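Local coordinates for beta-N-acetylglucosaminidase-like protein Glycoside hydrolase family 20 (Flavobacterium johnsoniae, PDB 6YHH) that probably cleaves terminal beta-linked N-acetylglucosamine residues from chitin fragments, as a family 20 beta-N-acetylhexosaminidase of bacterial chitin degradation, at residues A[89-94]-A[106-111]. Sequence-based numbering, arbitrary orientation.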
loop_
_atom_site.group_PDB
_atom_site.type_symbol
_atom_site.label_atom_id
_atom_site.label_comp_id
_atom_site.label_asym_id
_atom_site.label_seq_id
_atom_site.Cartn_x
_atom_site.Cartn_y
_atom_site.Cartn_z
ATOM N N TYR A 89 8.321 30.957 -7.702
ATOM C CA TYR A 89 7.795 32.319 -7.732
ATOM C C TYR A 89 6.427 32.431 -8.341
ATOM O O TYR A 89 6.052 33.509 -8.764
ATOM C CB TYR A 89 8.736 33.230 -8.528
ATOM C CG TYR A 89 10.184 33.117 -8.179
ATOM C CD1 TYR A 89 10.645 33.668 -6.961
ATOM C CD2 TYR A 89 11.100 32.643 -9.095
ATOM C CE1 TYR A 89 11.963 33.573 -6.598
ATOM C CE2 TYR A 89 12.514 32.567 -8.731
ATOM C CZ TYR A 89 12.895 33.021 -7.487
ATOM O OH TYR A 89 14.274 33.040 -7.135
ATOM N N GLU A 90 5.635 31.357 -8.440
ATOM C CA GLU A 90 4.292 31.495 -8.911
ATOM C C GLU A 90 3.422 32.133 -7.864
ATOM O O GLU A 90 3.633 32.003 -6.669
ATOM C CB GLU A 90 3.713 30.121 -9.230
ATOM C CG GLU A 90 4.261 29.439 -10.433
ATOM C CD GLU A 90 3.695 30.043 -11.706
ATOM O OE1 GLU A 90 2.415 30.020 -11.954
ATOM O OE2 GLU A 90 4.560 30.610 -12.410
ATOM N N ASP A 91 2.377 32.803 -8.325
ATOM C CA ASP A 91 1.347 33.296 -7.443
ATOM C C ASP A 91 0.453 32.124 -7.060
ATOM O O ASP A 91 -0.292 31.570 -7.916
ATOM C CB ASP A 91 0.479 34.379 -8.182
ATOM C CG ASP A 91 -0.571 34.947 -7.319
ATOM O OD1 ASP A 91 -0.941 34.380 -6.303
ATOM O OD2 ASP A 91 -1.178 36.004 -7.652
ATOM N N GLU A 92 0.591 31.654 -5.817
ATOM C CA GLU A 92 -0.114 30.449 -5.319
ATOM C C GLU A 92 -1.217 30.855 -4.378
ATOM O O GLU A 92 -1.755 30.029 -3.627
ATOM C CB GLU A 92 0.908 29.542 -4.547
ATOM C CG GLU A 92 1.932 28.930 -5.446
ATOM C CD GLU A 92 2.846 28.054 -4.611
ATOM O OE1 GLU A 92 2.368 26.933 -4.272
ATOM O OE2 GLU A 92 3.947 28.493 -4.217
ATOM N N SER A 93 -1.580 32.129 -4.418
ATOM C CA SER A 93 -2.614 32.642 -3.504
ATOM C C SER A 93 -4.024 32.189 -3.876
ATOM O O SER A 93 -4.275 31.796 -5.011
ATOM C CB SER A 93 -2.628 34.186 -3.517
ATOM O OG SER A 93 -3.018 34.792 -4.759
ATOM N N TYR A 94 -4.956 32.297 -2.927
ATOM C CA TYR A 94 -6.356 31.991 -3.187
ATOM C C TYR A 94 -7.157 32.618 -2.092
ATOM O O TYR A 94 -6.598 32.951 -1.012
ATOM C CB TYR A 94 -6.658 30.457 -3.256
ATOM C CG TYR A 94 -6.456 29.768 -1.909
ATOM C CD1 TYR A 94 -5.169 29.354 -1.492
ATOM C CD2 TYR A 94 -7.494 29.633 -1.009
ATOM C CE1 TYR A 94 -4.975 28.819 -0.233
ATOM C CE2 TYR A 94 -7.303 29.108 0.241
ATOM C CZ TYR A 94 -6.065 28.725 0.663
ATOM O OH TYR A 94 -5.942 28.290 1.979
ATOM N N ASN A 106 -11.600 31.556 -5.267
ATOM C CA ASN A 106 -11.075 32.457 -6.282
ATOM C C ASN A 106 -9.575 32.400 -6.202
ATOM O O ASN A 106 -9.039 32.560 -5.126
ATOM C CB ASN A 106 -11.526 33.884 -5.951
ATOM C CG ASN A 106 -12.987 34.150 -6.302
ATOM O OD1 ASN A 106 -13.741 34.692 -5.521
ATOM N ND2 ASN A 106 -13.352 33.781 -7.444
ATOM N N ALA A 107 -8.903 32.220 -7.319
ATOM C CA ALA A 107 -7.471 32.191 -7.331
ATOM C C ALA A 107 -6.894 32.733 -8.571
ATOM O O ALA A 107 -7.447 32.618 -9.632
ATOM C CB ALA A 107 -6.933 30.778 -7.102
ATOM N N THR A 108 -5.723 33.332 -8.445
ATOM C CA THR A 108 -5.017 33.771 -9.634
ATOM C C THR A 108 -4.874 32.675 -10.677
ATOM O O THR A 108 -5.047 32.889 -11.880
ATOM C CB THR A 108 -3.639 34.309 -9.285
ATOM O OG1 THR A 108 -3.778 35.392 -8.387
ATOM C CG2 THR A 108 -2.900 34.722 -10.490
ATOM N N SER A 109 -4.496 31.491 -10.240
ATOM C CA SER A 109 -4.359 30.363 -11.171
ATOM C C SER A 109 -4.877 29.056 -10.489
ATOM O O SER A 109 -5.298 29.047 -9.332
ATOM C CB SER A 109 -2.945 30.175 -11.668
ATOM O OG SER A 109 -2.179 29.493 -10.663
ATOM N N ASP A 110 -4.930 27.984 -11.266
ATOM C CA ASP A 110 -5.240 26.656 -10.744
ATOM C C ASP A 110 -4.303 26.279 -9.578
ATOM O O ASP A 110 -4.701 25.496 -8.747
ATOM C CB ASP A 110 -5.114 25.621 -11.844
ATOM C CG ASP A 110 -3.902 25.854 -12.638
ATOM O OD1 ASP A 110 -3.978 26.728 -13.565
ATOM O OD2 ASP A 110 -2.829 25.281 -12.375
ATOM N N LEU A 111 -3.090 26.812 -9.455
ATOM C CA LEU A 111 -2.204 26.398 -8.355
ATOM C C LEU A 111 -2.810 26.830 -7.018
ATOM O O LEU A 111 -2.917 26.034 -6.069
ATOM C CB LEU A 111 -0.816 26.952 -8.518
ATOM C CG LEU A 111 -0.058 26.540 -9.749
ATOM C CD1 LEU A 111 1.250 27.244 -9.772
ATOM C CD2 LEU A 111 0.165 25.048 -9.870
HETATM O O HOH W 1 -0.069 30.915 -10.534
HETATM O O HOH W 2 -3.126 31.161 -7.489
HETATM O O HOH W 3 -5.617 34.649 -5.694
#
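A single direct hydrogen bond joins residues 89-94 to residues 106-111: Thr108 OG1 donates to Asp91 OD2 over 2.8 Å. The hydroxyl comes from above the carboxylate, 60° out of its plane, and the two side chains cross at about a right angle, with Thr108 CB and CG2 resting against the same oxygen. Asp91 holds its CG anti to the backbone N (chi1 -179°), and its other oxygen closes an Asx turn: OD1 accepts from Ser93 N at 3.0 Å, nearly along the C-O axis, and from Ser93 OG at 2.6 Å through the syn lone pair. Both carboxylate oxygens are thus engaged, which should limit the rotation of the group. An alanine in place of Thr108 would remove both OG1 and CG2, and would probably loosen the hold of the corner at 108 on Asp91.

Three waters extend the polar contact. One donates to Glu90 OE1, which also accepts from Lys85 N, and to Asp91 O, while accepting from Ser109 OG at 2.5 Å. A second bridges Asp91 O and Ser93 O to Ser109 N; the third links Thr108 N to Ser93 OG.

In the N-terminal, non-catalytic domain of this family 20 enzyme, the loop leading into strand 94-99 here meets the turn where strand 102-107 passes into helix 110-123. Ser109 is the N-cap of that helix, its OG accepting from Leu111 N at 3.1 Å.

Apolar packing is sparser. Leu111 CD1 packs against the bent chain of Glu90, 3.8 Å from its CG, the two side chains again crossing roughly at right angles. Beside the polar cluster, Tyr94 CB meets Ala107 CB at 3.9 Å, whereas the phenol extends away to bond Thr119 through its hydroxyl.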